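Local coordinates for FACT complex subunit POB3 (Chaetomium thermophilum var. thermophilum, PDB 4KHB), which probably serves, as a subunit of the FACT histone chaperone, to reorganize nucleosomes during transcription, replication and repair, this piece being its N-terminal PH-like region, at residues A6-D11 with G22-A27; N146-F152 with V179-I185; E151-G155 with V166-S172. One frame throughout, in Å; residues are numbered along the deposited sequence.

Contact 1: residues A6-D11 with G22-A27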
loop_
_atom_site.group_PDB
_atom_site.type_symbol
_atom_site.label_atom_id
_atom_site.label_comp_id
_atom_site.label_asym_id
_atom_site.label_seq_id
_atom_site.Cartn_x
_atom_site.Cartn_y
_atom_site.Cartn_z
ATOM N N ALA H 6 11.688 -28.292 14.656
ATOM C CA ALA H 6 10.864 -28.919 13.637
ATOM C C ALA H 6 9.834 -27.918 13.142
ATOM O O ALA H 6 9.725 -27.654 11.943
ATOM C CB ALA H 6 10.182 -30.165 14.191
ATOM N N ILE H 7 9.078 -27.372 14.089
ATOM C CA ILE H 7 8.097 -26.325 13.825
ATOM C C ILE H 7 8.527 -24.987 14.414
ATOM O O ILE H 7 8.976 -24.922 15.559
ATOM C CB ILE H 7 6.715 -26.699 14.431
ATOM C CG1 ILE H 7 5.911 -27.589 13.481
ATOM C CG2 ILE H 7 5.885 -25.459 14.710
ATOM C CD1 ILE H 7 6.574 -27.860 12.155
ATOM N N GLU H 8 8.411 -23.926 13.621
ATOM C CA GLU H 8 8.520 -22.573 14.146
ATOM C C GLU H 8 7.159 -21.900 14.078
ATOM O O GLU H 8 6.584 -21.747 12.997
ATOM C CB GLU H 8 9.547 -21.753 13.368
ATOM C CG GLU H 8 10.991 -22.142 13.627
ATOM C CD GLU H 8 11.458 -21.710 15.002
ATOM O OE1 GLU H 8 10.808 -20.825 15.598
ATOM O OE2 GLU H 8 12.480 -22.241 15.482
ATOM N N SER H 9 6.641 -21.506 15.235
ATOM C CA SER H 9 5.286 -20.981 15.305
ATOM C C SER H 9 5.300 -19.518 15.716
ATOM O O SER H 9 6.160 -19.086 16.487
ATOM C CB SER H 9 4.442 -21.808 16.277
ATOM O OG SER H 9 3.109 -21.338 16.314
ATOM N N PHE H 10 4.337 -18.761 15.204
ATOM C CA PHE H 10 4.236 -17.340 15.498
ATOM C C PHE H 10 2.767 -17.001 15.703
ATOM O O PHE H 10 1.915 -17.399 14.903
ATOM C CB PHE H 10 4.823 -16.509 14.355
ATOM C CG PHE H 10 6.302 -16.696 14.163
ATOM C CD1 PHE H 10 6.794 -17.708 13.347
ATOM C CD2 PHE H 10 7.204 -15.861 14.807
ATOM C CE1 PHE H 10 8.161 -17.876 13.173
ATOM C CE2 PHE H 10 8.567 -16.022 14.638
ATOM C CZ PHE H 10 9.048 -17.031 13.820
ATOM N N ASP H 11 2.468 -16.274 16.774
ATOM C CA ASP H 11 1.083 -15.995 17.125
ATOM C C ASP H 11 0.639 -14.596 16.713
ATOM O O ASP H 11 1.470 -13.711 16.496
ATOM C CB ASP H 11 0.874 -16.196 18.628
ATOM C CG ASP H 11 0.346 -17.578 18.959
ATOM O OD1 ASP H 11 -0.582 -18.042 18.262
ATOM O OD2 ASP H 11 0.858 -18.202 19.911
ATOM N N GLY H 22 -4.340 -15.055 13.466
ATOM C CA GLY H 22 -4.289 -16.504 13.467
ATOM C C GLY H 22 -2.904 -17.010 13.809
ATOM O O GLY H 22 -2.018 -16.225 14.147
ATOM N N LYS H 23 -2.711 -18.322 13.722
ATOM C CA LYS H 23 -1.434 -18.922 14.084
ATOM C C LYS H 23 -0.629 -19.277 12.838
ATOM O O LYS H 23 -1.137 -19.931 11.923
ATOM C CB LYS H 23 -1.672 -20.161 14.946
ATOM C CG LYS H 23 -0.431 -20.737 15.606
ATOM C CD LYS H 23 -0.821 -21.873 16.542
ATOM C CE LYS H 23 0.321 -22.273 17.455
ATOM N NZ LYS H 23 -0.005 -23.486 18.255
ATOM N N CYS H 24 0.625 -18.837 12.805
ATOM C CA CYS H 24 1.492 -19.085 11.659
ATOM C C CYS H 24 2.588 -20.091 11.990
ATOM O O CYS H 24 3.411 -19.851 12.875
ATOM C CB CYS H 24 2.117 -17.773 11.182
ATOM S SG CYS H 24 2.970 -17.881 9.593
ATOM N N ARG H 25 2.593 -21.218 11.287
ATOM C CA ARG H 25 3.576 -22.273 11.523
ATOM C C ARG H 25 4.483 -22.506 10.329
ATOM O O ARG H 25 4.009 -22.684 9.206
ATOM C CB ARG H 25 2.888 -23.581 11.922
ATOM C CG ARG H 25 2.477 -23.596 13.383
ATOM C CD ARG H 25 1.110 -24.188 13.649
ATOM N NE ARG H 25 1.109 -24.929 14.908
ATOM C CZ ARG H 25 0.014 -25.327 15.549
ATOM N NH1 ARG H 25 -1.184 -25.023 15.071
ATOM N NH2 ARG H 25 0.118 -26.000 16.684
ATOM N N PHE H 26 5.790 -22.445 10.573
ATOM C CA PHE H 26 6.773 -22.719 9.535
ATOM C C PHE H 26 7.384 -24.118 9.714
ATOM O O PHE H 26 7.739 -24.515 10.830
ATOM C CB PHE H 26 7.857 -21.645 9.541
ATOM C CG PHE H 26 7.363 -20.289 9.116
ATOM C CD1 PHE H 26 7.325 -19.942 7.773
ATOM C CD2 PHE H 26 6.943 -19.360 10.058
ATOM C CE1 PHE H 26 6.873 -18.695 7.375
ATOM C CE2 PHE H 26 6.490 -18.109 9.668
ATOM C CZ PHE H 26 6.455 -17.776 8.325
ATOM N N ALA H 27 7.481 -24.861 8.611
ATOM C CA ALA H 27 8.130 -26.175 8.587
ATOM C C ALA H 27 9.004 -26.284 7.348
ATOM O O ALA H 27 8.961 -25.416 6.477
ATOM C CB ALA H 27 7.105 -27.294 8.603
#

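Contact 2: residues N146-F152 with V179-I185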
loop_
_atom_site.group_PDB
_atom_site.type_symbol
_atom_site.label_atom_id
_atom_site.label_comp_id
_atom_site.label_asym_id
_atom_site.label_seq_id
_atom_site.Cartn_x
_atom_site.Cartn_y
_atom_site.Cartn_z
ATOM N N ASN H 146 -0.741 11.342 -20.499
ATOM C CA ASN H 146 -0.188 10.008 -20.688
ATOM C C ASN H 146 -0.725 9.440 -19.380
ATOM O O ASN H 146 -0.030 9.450 -18.365
ATOM C CB ASN H 146 1.337 10.091 -20.699
ATOM C CG ASN H 146 1.882 10.800 -21.925
ATOM O OD1 ASN H 146 2.233 10.164 -22.917
ATOM N ND2 ASN H 146 1.883 12.126 -21.889
ATOM N N GLU H 147 -1.955 8.934 -19.397
ATOM C CA GLU H 147 -2.539 8.487 -18.134
ATOM C C GLU H 147 -3.157 7.091 -18.147
ATOM O O GLU H 147 -3.936 6.740 -19.037
ATOM C CB GLU H 147 -3.589 9.509 -17.689
ATOM C CG GLU H 147 -4.170 9.270 -16.309
ATOM C CD GLU H 147 -5.085 10.396 -15.871
ATOM O OE1 GLU H 147 -6.204 10.107 -15.401
ATOM O OE2 GLU H 147 -4.675 11.570 -15.978
ATOM N N ILE H 148 -2.796 6.309 -17.131
ATOM C CA ILE H 148 -3.278 4.944 -16.967
ATOM C C ILE H 148 -4.148 4.844 -15.718
ATOM O O ILE H 148 -3.762 5.321 -14.649
ATOM C CB ILE H 148 -2.105 3.947 -16.825
ATOM C CG1 ILE H 148 -0.947 4.316 -17.759
ATOM C CG2 ILE H 148 -2.581 2.515 -17.050
ATOM C CD1 ILE H 148 -1.277 4.204 -19.238
ATOM N N ALA H 149 -5.322 4.231 -15.851
ATOM C CA ALA H 149 -6.204 4.032 -14.708
ATOM C C ALA H 149 -6.160 2.579 -14.258
ATOM O O ALA H 149 -6.325 1.668 -15.073
ATOM C CB ALA H 149 -7.629 4.440 -15.059
ATOM N N VAL H 150 -5.941 2.363 -12.964
ATOM C CA VAL H 150 -5.950 1.019 -12.400
ATOM C C VAL H 150 -7.149 0.905 -11.472
ATOM O O VAL H 150 -7.205 1.567 -10.433
ATOM C CB VAL H 150 -4.655 0.712 -11.623
ATOM C CG1 VAL H 150 -4.700 -0.693 -11.052
ATOM C CG2 VAL H 150 -3.446 0.874 -12.523
ATOM N N GLU H 151 -8.106 0.064 -11.851
ATOM C CA GLU H 151 -9.379 -0.015 -11.141
ATOM C C GLU H 151 -9.534 -1.283 -10.313
ATOM O O GLU H 151 -9.014 -2.345 -10.665
ATOM C CB GLU H 151 -10.553 0.123 -12.117
ATOM C CG GLU H 151 -10.240 0.940 -13.360
ATOM C CD GLU H 151 -11.484 1.273 -14.158
ATOM O OE1 GLU H 151 -11.346 1.823 -15.271
ATOM O OE2 GLU H 151 -12.598 0.995 -13.670
ATOM N N PHE H 152 -10.259 -1.157 -9.205
ATOM C CA PHE H 152 -10.493 -2.278 -8.310
ATOM C C PHE H 152 -11.983 -2.565 -8.172
ATOM O O PHE H 152 -12.819 -1.699 -8.440
ATOM C CB PHE H 152 -9.872 -1.984 -6.945
ATOM C CG PHE H 152 -8.426 -1.595 -7.015
ATOM C CD1 PHE H 152 -7.438 -2.567 -7.074
ATOM C CD2 PHE H 152 -8.053 -0.258 -7.034
ATOM C CE1 PHE H 152 -6.101 -2.214 -7.144
ATOM C CE2 PHE H 152 -6.720 0.102 -7.106
ATOM C CZ PHE H 152 -5.741 -0.877 -7.159
ATOM N N VAL H 179 -10.686 2.344 -4.659
ATOM C CA VAL H 179 -11.537 2.199 -5.830
ATOM C C VAL H 179 -10.730 2.296 -7.120
ATOM O O VAL H 179 -10.926 1.507 -8.049
ATOM C CB VAL H 179 -12.648 3.275 -5.835
ATOM C CG1 VAL H 179 -13.454 3.207 -7.111
ATOM C CG2 VAL H 179 -13.559 3.105 -4.635
ATOM N N GLU H 180 -9.803 3.249 -7.159
ATOM C CA GLU H 180 -9.056 3.545 -8.378
ATOM C C GLU H 180 -7.751 4.287 -8.088
ATOM O O GLU H 180 -7.686 5.094 -7.159
ATOM C CB GLU H 180 -9.934 4.381 -9.318
ATOM C CG GLU H 180 -9.323 4.688 -10.672
ATOM C CD GLU H 180 -10.141 5.694 -11.457
ATOM O OE1 GLU H 180 -10.347 6.816 -10.950
ATOM O OE2 GLU H 180 -10.583 5.360 -12.577
ATOM N N ILE H 181 -6.711 3.998 -8.869
ATOM C CA ILE H 181 -5.482 4.789 -8.841
ATOM C C ILE H 181 -5.123 5.179 -10.270
ATOM O O ILE H 181 -5.188 4.352 -11.183
ATOM C CB ILE H 181 -4.296 4.018 -8.226
ATOM C CG1 ILE H 181 -4.697 3.408 -6.882
ATOM C CG2 ILE H 181 -3.094 4.941 -8.045
ATOM C CD1 ILE H 181 -3.557 2.748 -6.140
ATOM N N ARG H 182 -4.742 6.438 -10.459
ATOM C CA ARG H 182 -4.334 6.928 -11.768
ATOM C C ARG H 182 -2.872 7.357 -11.768
ATOM O O ARG H 182 -2.425 8.071 -10.867
ATOM C CB ARG H 182 -5.241 8.084 -12.197
ATOM C CG ARG H 182 -6.709 7.697 -12.275
ATOM C CD ARG H 182 -7.558 8.798 -12.878
ATOM N NE ARG H 182 -8.974 8.446 -12.884
ATOM C CZ ARG H 182 -9.874 8.991 -13.696
ATOM N NH1 ARG H 182 -9.505 9.921 -14.566
ATOM N NH2 ARG H 182 -11.142 8.611 -13.634
ATOM N N PHE H 183 -2.130 6.935 -12.785
ATOM C CA PHE H 183 -0.720 7.281 -12.876
ATOM C C PHE H 183 -0.481 8.118 -14.122
ATOM O O PHE H 183 -1.084 7.869 -15.170
ATOM C CB PHE H 183 0.136 6.014 -12.949
ATOM C CG PHE H 183 0.073 5.163 -11.712
ATOM C CD1 PHE H 183 0.935 5.398 -10.651
ATOM C CD2 PHE H 183 -0.840 4.123 -11.615
ATOM C CE1 PHE H 183 0.884 4.617 -9.509
ATOM C CE2 PHE H 183 -0.900 3.336 -10.477
ATOM C CZ PHE H 183 -0.036 3.584 -9.423
ATOM N N TYR H 184 0.391 9.115 -14.008
ATOM C CA TYR H 184 0.884 9.815 -15.183
ATOM C C TYR H 184 2.230 9.218 -15.556
ATOM O O TYR H 184 3.211 9.373 -14.826
ATOM C CB TYR H 184 1.011 11.316 -14.921
ATOM C CG TYR H 184 1.702 12.055 -16.039
ATOM C CD1 TYR H 184 1.045 12.306 -17.235
ATOM C CD2 TYR H 184 3.001 12.526 -15.893
ATOM C CE1 TYR H 184 1.666 12.978 -18.262
ATOM C CE2 TYR H 184 3.630 13.205 -16.914
ATOM C CZ TYR H 184 2.956 13.428 -18.097
ATOM O OH TYR H 184 3.574 14.103 -19.122
ATOM N N ILE H 185 2.267 8.538 -16.698
ATOM C CA ILE H 185 3.470 7.862 -17.165
ATOM C C ILE H 185 3.802 8.309 -18.582
ATOM O O ILE H 185 3.170 7.861 -19.539
ATOM C CB ILE H 185 3.297 6.327 -17.150
ATOM C CG1 ILE H 185 2.840 5.841 -15.768
ATOM C CG2 ILE H 185 4.589 5.632 -17.562
ATOM C CD1 ILE H 185 2.625 4.339 -15.669
#

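Contact 3: residues E151-G155 with V166-S172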
loop_
_atom_site.group_PDB
_atom_site.type_symbol
_atom_site.label_atom_id
_atom_site.label_comp_id
_atom_site.label_asym_id
_atom_site.label_seq_id
_atom_site.Cartn_x
_atom_site.Cartn_y
_atom_site.Cartn_z
ATOM N N GLU H 151 -8.106 0.064 -11.851
ATOM C CA GLU H 151 -9.379 -0.015 -11.141
ATOM C C GLU H 151 -9.534 -1.283 -10.313
ATOM O O GLU H 151 -9.014 -2.345 -10.665
ATOM C CB GLU H 151 -10.553 0.123 -12.117
ATOM C CG GLU H 151 -10.240 0.940 -13.360
ATOM C CD GLU H 151 -11.484 1.273 -14.158
ATOM O OE1 GLU H 151 -11.346 1.823 -15.271
ATOM O OE2 GLU H 151 -12.598 0.995 -13.670
ATOM N N PHE H 152 -10.259 -1.157 -9.205
ATOM C CA PHE H 152 -10.493 -2.278 -8.310
ATOM C C PHE H 152 -11.983 -2.565 -8.172
ATOM O O PHE H 152 -12.819 -1.699 -8.440
ATOM C CB PHE H 152 -9.872 -1.984 -6.945
ATOM C CG PHE H 152 -8.426 -1.595 -7.015
ATOM C CD1 PHE H 152 -7.438 -2.567 -7.074
ATOM C CD2 PHE H 152 -8.053 -0.258 -7.034
ATOM C CE1 PHE H 152 -6.101 -2.214 -7.144
ATOM C CE2 PHE H 152 -6.720 0.102 -7.106
ATOM C CZ PHE H 152 -5.741 -0.877 -7.159
ATOM N N ALA H 153 -12.310 -3.783 -7.753
ATOM C CA ALA H 153 -13.698 -4.172 -7.523
ATOM C C ALA H 153 -13.882 -4.585 -6.074
ATOM O O ALA H 153 -13.955 -5.778 -5.773
ATOM C CB ALA H 153 -14.089 -5.312 -8.445
ATOM N N PRO H 154 -13.949 -3.599 -5.168
ATOM C CA PRO H 154 -14.079 -3.917 -3.744
ATOM C C PRO H 154 -15.462 -4.469 -3.426
ATOM O O PRO H 154 -15.628 -5.183 -2.436
ATOM C CB PRO H 154 -13.874 -2.558 -3.070
ATOM C CG PRO H 154 -14.341 -1.569 -4.086
ATOM C CD PRO H 154 -13.913 -2.144 -5.407
ATOM N N GLY H 155 -16.442 -4.135 -4.262
ATOM C CA GLY H 155 -17.815 -4.538 -4.028
ATOM C C GLY H 155 -18.349 -5.438 -5.123
ATOM O O GLY H 155 -18.840 -6.535 -4.856
ATOM N N VAL H 166 -14.285 -10.472 -11.222
ATOM C CA VAL H 166 -13.137 -10.481 -10.316
ATOM C C VAL H 166 -13.436 -9.677 -9.050
ATOM O O VAL H 166 -14.165 -8.684 -9.099
ATOM C CB VAL H 166 -11.879 -9.902 -11.014
ATOM C CG1 VAL H 166 -10.676 -9.902 -10.081
ATOM C CG2 VAL H 166 -11.561 -10.688 -12.278
ATOM N N LYS H 167 -12.896 -10.117 -7.915
ATOM C CA LYS H 167 -13.050 -9.371 -6.671
ATOM C C LYS H 167 -11.728 -8.953 -6.022
ATOM O O LYS H 167 -10.767 -9.723 -5.977
ATOM C CB LYS H 167 -13.850 -10.172 -5.643
ATOM C CG LYS H 167 -14.642 -9.286 -4.696
ATOM C CD LYS H 167 -15.119 -10.041 -3.473
ATOM C CE LYS H 167 -15.704 -9.081 -2.455
ATOM N NZ LYS H 167 -16.260 -9.791 -1.275
ATOM N N SER H 168 -11.704 -7.727 -5.506
ATOM C CA SER H 168 -10.516 -7.162 -4.869
ATOM C C SER H 168 -10.823 -7.229 -3.374
ATOM O O SER H 168 -11.437 -6.315 -2.820
ATOM C CB SER H 168 -10.274 -5.739 -5.376
ATOM O OG SER H 168 -10.172 -5.707 -6.788
ATOM N N LYS H 169 -10.385 -8.306 -2.724
ATOM C CA LYS H 169 -10.512 -8.447 -1.273
ATOM C C LYS H 169 -9.590 -7.549 -0.439
ATOM O O LYS H 169 -9.997 -7.064 0.620
ATOM C CB LYS H 169 -10.379 -9.919 -0.857
ATOM C CG LYS H 169 -10.909 -10.892 -1.906
ATOM C CD LYS H 169 -10.542 -12.340 -1.605
ATOM C CE LYS H 169 -10.936 -13.259 -2.763
ATOM N NZ LYS H 169 -9.763 -13.823 -3.486
ATOM N N LYS H 170 -8.359 -7.332 -0.894
ATOM C CA LYS H 170 -7.435 -6.489 -0.137
ATOM C C LYS H 170 -7.774 -5.009 -0.274
ATOM O O LYS H 170 -7.457 -4.208 0.605
ATOM C CB LYS H 170 -5.981 -6.736 -0.554
ATOM C CG LYS H 170 -5.444 -8.114 -0.200
ATOM C CD LYS H 170 -3.971 -8.234 -0.572
ATOM C CE LYS H 170 -3.396 -9.559 -0.104
ATOM N NZ LYS H 170 -1.963 -9.724 -0.471
ATOM N N ALA H 171 -8.417 -4.646 -1.379
ATOM C CA ALA H 171 -8.866 -3.274 -1.573
ATOM C C ALA H 171 -10.017 -2.940 -0.631
ATOM O O ALA H 171 -10.218 -1.780 -0.270
ATOM C CB ALA H 171 -9.280 -3.052 -3.019
ATOM N N SER H 172 -10.770 -3.965 -0.240
ATOM C CA SER H 172 -11.971 -3.779 0.569
ATOM C C SER H 172 -11.775 -4.188 2.026
ATOM O O SER H 172 -12.725 -4.170 2.809
ATOM C CB SER H 172 -13.145 -4.558 -0.034
ATOM O OG SER H 172 -12.912 -5.954 0.010
#

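Contact 1: residues A6-D11 with G22-A27
Phe10 and Phe26 meet ring to ring on one face of an antiparallel strand pair, and Phe10 can be followed outward from the backbone. Its CB lies 3.9 Å from Cys24 O, the carbonyl that also accepts the Phe10 N-H. CG stands opposite the carbonyl carbon (chi1 -65°), which swings the ring along the strand toward Phe26 rather than over Cys24. CD1 then comes to the edge of the Phe26 ring, in its plane, 3.7 Å from Phe26 CE2; the next atom, Phe10 CE1, is 3.7 Å from Phe26 CD2. The ring planes are 81° apart, with centroids separated by 5.8 Å. The Phe10 ring has further partners outside the two strands: Arg85 makes a cation-pi contact with it, and Phe78 meets it edge-to-face.

Four backbone bonds fix the register, two in each of the hydrogen-bonded pairs Glu8-Phe26 and Phe10-Cys24. The Phe26 N to Glu8 O bond is nearly straight, at 177°. Between the two bonded pairs sits Ser9-Arg25, a non-hydrogen-bonded pair whose side chains occupy the other face. There Ser9 OG approaches the aliphatic Lys23 CE to 3.2 Å, and Ser9 CB lies 3.9 Å from Arg25 CG. Before Glu8, Ile7 CD1 touches Ala27 CB at 3.6 Å.

Helix 83-92 covers the aromatic face: Leu86 and Ile89 pack on Phe10, and Arg85 forms a salt bridge with Glu8. An antiparallel sheet with a helix late in the domain packed on its inner face is the arrangement of the PH fold, here the POB3-like N-terminal PH domain.

Contact 2: residues N146-F152 with V179-I185
Phe152 and Ile181 open the apolar face of an antiparallel strand pair in the second PH-like domain. Phe152 CE2 lies 3.9 Å from Ile181 CG1, which sits in the plane of the phenyl ring at its edge. CG opposite the carbonyl carbon (chi1 -53°) sends the ring back along its own strand, with its edge to the neighbouring one, and its CD2 comes 3.5 Å from Val179 O, the same oxygen that receives the Phe152 N-H. Farther along, Val150 CG2 reaches the edge of the Phe183 ring, 4.1 Å from CE2. Ile132 and Phe130 of strand 127-133 pack on this face from beyond, so it faces the domain interior. Beneath the side chains, bonded pairs Ile148-Phe183 and Val150-Ile181 each close with two backbone bonds, the Val150 N to Ile181 O bond being 2.8 Å long and 169° at the hydrogen.

The other face is polar, and looser around the partly exposed Glu151 and Glu180. Ala149 contributes only a methyl, with Glu180 OE2 4.0 Å from its CB. Glu151 OE1 and Glu180 OE2, like charges, are 4.5 Å apart; Glu151 OE1 is tied to Asn141. Arg182, extended from CG to NE, joins Glu147 on the facing strand to Glu180 two residues away on its own. Strand 177-184 also continues the sheet into the SPT16D chain through an antiparallel ladder; separately, Arg94 of that chain forms a salt bridge with Glu147 OE2. The cross-strand link to Glu147 OE1 from Arg182 NH1 is weak, with carboxylate and guanidinium planes 59° apart. The firmer one is Arg182 NE to Glu180 OE1, 2.9 Å, in the guanidinium plane but well above the carboxylate plane.

Contact 3: residues E151-G155 with V166-S172
Ser168 OG is gripped by two groups: it accepts the N-H of Ala153 at 3.0 Å (166° at the hydrogen) and bonds to the backbone oxygen of Glu136. This ties the long loop between strands 147-152 and 177-184 of the second PH-like domain back onto residues 152-154. With OG opposite the carbonyl carbon and beside the backbone N (chi1 -56°), the hydroxyl and the Ser168 N-H can both address Ala153, and Ser168 N bonds to Ala153 O at 3.0 Å. That donor stands above the carbonyl plane, 51° out of it, although the N-H itself points almost straight at the oxygen. The two residues therefore hold each other by reciprocal bonds, one through a side chain and one through backbone alone. An alanine here would remove the hydroxyl, which would probably leave the Ala153 N-H and the Glu136 carbonyl without this mate and weaken the hold on the loop.

Van der Waals contacts flank the bonded pair. Phe152 CB lies 3.7 Å from Ser168 OG and makes an apolar contact with Ala171 CB at 4.1 Å, while Ala153 CB comes 3.4 Å from Val166 O. Residues 169-171 have helical backbone angles without regular helical bonds, and in this turn Lys170 NZ forms a salt bridge with Asp16 and a hydrogen bond with Gln74, so the Lys170 side chain links the loop to the N-terminal PH domain. Met41 of the SPT16D chain packs on Phe152 and Ala171. At the far end, Pro154 CB and Ser172 CB touch at 3.7 Å, and Ser172 CB lies 3.5 Å from Pro154 O.

Contact 1 belongs to the N-terminal PH domain; contacts 2 and 3 lie in the second, the centres of contacts 1 and 2 being about 38 Å apart. Contacts 1 and 2 are both antiparallel strand pairs with one mainly apolar face turned inward and one more polar face. A helix of the same chain covers contact 1, whereas the partner subunit extends the sheet of contact 2. Contact 3 shares Glu151 and Phe152 with contact 2, but replaces the ladder with one serine-centred loop anchor. The aromatics Phe10, Phe26, Phe152 and Phe183 are buried; exposed residues lie at the rim of contact 1 (Ile7, Asp11, Arg25) and at Lys167 in contact 3. Contact 2 covers the most surface, contact 3 the least.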